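Side-chain contact in SmhB (Serratia marcescens, PDB 6ZZ5), which is one component of a tripartite alpha-pore-forming toxin and, from its soluble form, probably assembles with its partners on target membranes: residues A[62-65]-A[66-70]. Sequence-based numbering, arbitrary orientation.
Sequences EHYL and KDIQP
His-63 and Asp-67, one helical turn apart, are joined by a short hydrogen bond of 2.6 Å from ND1 of His-63 to OD2 of Asp-67. The carboxylate meets the edge of the imidazole, with OD2 close to the ring plane and offering its anti lone pair; ring and carboxylate planes stand 60° apart. With its CG anti to the backbone N (chi1 176°), His-63 swings its ring toward the C-terminal end of the helix, where the acid waits. The carboxylate helps hold the ring's rotation and would tend to favour a protonated imidazole.

Glu-62 and Lys-66 meet more loosely: OE2 of Glu-62 lies 3.3 Å from CG of Lys-66, so the acid rests along the lysine's aliphatic chain, while OE1, whose exact place is less certain, is directed to a salt bridge with Arg-30 of helix 4-30.

Apolar contact fills the buried side. CG2 of Ile-68 comes within 3.7 Å of CE1 of Tyr-64, and both side chains pack on Leu-130 of helix 99-151, a place suited to a branched aliphatic chain beside a broad ring.

Among the backbone bonds, O of Tyr-64 accepts two: from N of Ile-68 at 2.9 Å, and from N of Gln-69 at 2.8 Å, the latter nearly straight at 168°. This i+5 bond marks a wider, pi-type turn. Pro-70, whose N carries no hydrogen, cannot continue the ladder, and its CD sits 3.6 Å from O of Leu-65. A pi-type turn running into a proline kink thus bends long helix 44-92 without ending it, within the elongated helical bundle of this HBL-family toxin component.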
loop_
_atom_site.group_PDB
_atom_site.type_symbol
_atom_site.label_atom_id
_atom_site.label_comp_id
_atom_site.label_asym_id
_atom_site.label_seq_id
_atom_site.Cartn_x
_atom_site.Cartn_y
_atom_site.Cartn_z
ATOM N N GLU A 62 -2.191 -12.143 -4.766
ATOM C CA GLU A 62 -1.049 -13.063 -4.485
ATOM C C GLU A 62 0.200 -12.515 -5.184
ATOM O O GLU A 62 1.313 -12.572 -4.610
ATOM C CB GLU A 62 -1.358 -14.475 -4.982
ATOM C CG GLU A 62 -0.245 -15.478 -4.745
ATOM C CD GLU A 62 -0.137 -15.938 -3.304
ATOM O OE1 GLU A 62 -0.761 -15.278 -2.420
ATOM O OE2 GLU A 62 0.601 -16.948 -3.048
ATOM N N HIS A 63 0.060 -12.033 -6.407
ATOM C CA HIS A 63 1.227 -11.488 -7.158
ATOM C C HIS A 63 1.801 -10.281 -6.380
ATOM O O HIS A 63 3.021 -10.185 -6.174
ATOM C CB HIS A 63 0.815 -11.170 -8.579
ATOM C CG HIS A 63 1.906 -10.531 -9.366
ATOM N ND1 HIS A 63 3.197 -11.096 -9.448
ATOM C CD2 HIS A 63 1.919 -9.389 -10.084
ATOM C CE1 HIS A 63 3.937 -10.323 -10.218
ATOM N NE2 HIS A 63 3.165 -9.264 -10.605
ATOM N N TYR A 64 0.941 -9.384 -5.918
ATOM C CA TYR A 64 1.393 -8.257 -5.078
ATOM C C TYR A 64 2.149 -8.817 -3.870
ATOM O O TYR A 64 3.321 -8.412 -3.592
ATOM C CB TYR A 64 0.261 -7.322 -4.628
ATOM C CG TYR A 64 0.901 -6.263 -3.784
ATOM C CD1 TYR A 64 1.536 -5.181 -4.370
ATOM C CD2 TYR A 64 0.952 -6.390 -2.414
ATOM C CE1 TYR A 64 2.235 -4.271 -3.592
ATOM C CE2 TYR A 64 1.586 -5.456 -1.626
ATOM C CZ TYR A 64 2.278 -4.423 -2.229
ATOM O OH TYR A 64 2.984 -3.510 -1.484
ATOM N N LEU A 65 1.496 -9.720 -3.128
ATOM C CA LEU A 65 1.986 -10.145 -1.795
ATOM C C LEU A 65 3.326 -10.868 -1.975
ATOM O O LEU A 65 4.224 -10.627 -1.159
ATOM C CB LEU A 65 0.972 -11.051 -1.104
ATOM C CG LEU A 65 -0.301 -10.356 -0.601
ATOM C CD1 LEU A 65 -1.324 -11.386 -0.088
ATOM C CD2 LEU A 65 0.023 -9.402 0.545
ATOM N N LYS A 66 3.430 -11.749 -2.963
ATOM C CA LYS A 66 4.542 -12.706 -3.076
ATOM C C LYS A 66 5.669 -12.041 -3.854
ATOM O O LYS A 66 6.860 -12.316 -3.587
ATOM C CB LYS A 66 4.091 -14.046 -3.690
ATOM C CG LYS A 66 3.222 -14.933 -2.800
ATOM C CD LYS A 66 3.777 -15.237 -1.377
ATOM C CE LYS A 66 2.800 -15.871 -0.390
ATOM N NZ LYS A 66 2.317 -14.919 0.652
ATOM N N ASP A 67 5.361 -11.181 -4.810
ATOM C CA ASP A 67 6.415 -10.800 -5.787
ATOM C C ASP A 67 6.720 -9.326 -5.606
ATOM O O ASP A 67 7.763 -8.900 -6.051
ATOM C CB ASP A 67 6.005 -11.138 -7.228
ATOM C CG ASP A 67 5.666 -12.585 -7.463
ATOM O OD1 ASP A 67 6.409 -13.453 -6.959
ATOM O OD2 ASP A 67 4.671 -12.837 -8.139
ATOM N N ILE A 68 5.797 -8.526 -5.075
ATOM C CA ILE A 68 6.042 -7.057 -5.085
ATOM C C ILE A 68 6.371 -6.566 -3.686
ATOM O O ILE A 68 7.396 -5.807 -3.557
ATOM C CB ILE A 68 4.888 -6.281 -5.758
ATOM C CG1 ILE A 68 4.639 -6.826 -7.162
ATOM C CG2 ILE A 68 5.162 -4.785 -5.720
ATOM C CD1 ILE A 68 3.470 -6.170 -7.855
ATOM N N GLN A 69 5.563 -6.915 -2.676
ATOM C CA GLN A 69 5.874 -6.507 -1.284
ATOM C C GLN A 69 7.364 -6.744 -0.960
ATOM O O GLN A 69 7.961 -5.882 -0.288
ATOM C CB GLN A 69 4.957 -7.206 -0.280
ATOM C CG GLN A 69 5.110 -6.744 1.161
ATOM C CD GLN A 69 4.446 -5.438 1.509
ATOM O OE1 GLN A 69 3.854 -4.769 0.673
ATOM N NE2 GLN A 69 4.552 -5.038 2.759
ATOM N N PRO A 70 7.975 -7.924 -1.223
ATOM C CA PRO A 70 9.403 -8.147 -0.916
ATOM C C PRO A 70 10.350 -7.139 -1.588
ATOM O O PRO A 70 11.389 -6.794 -0.967
ATOM C CB PRO A 70 9.737 -9.572 -1.379
ATOM C CG PRO A 70 8.371 -10.225 -1.427
ATOM C CD PRO A 70 7.393 -9.132 -1.834
#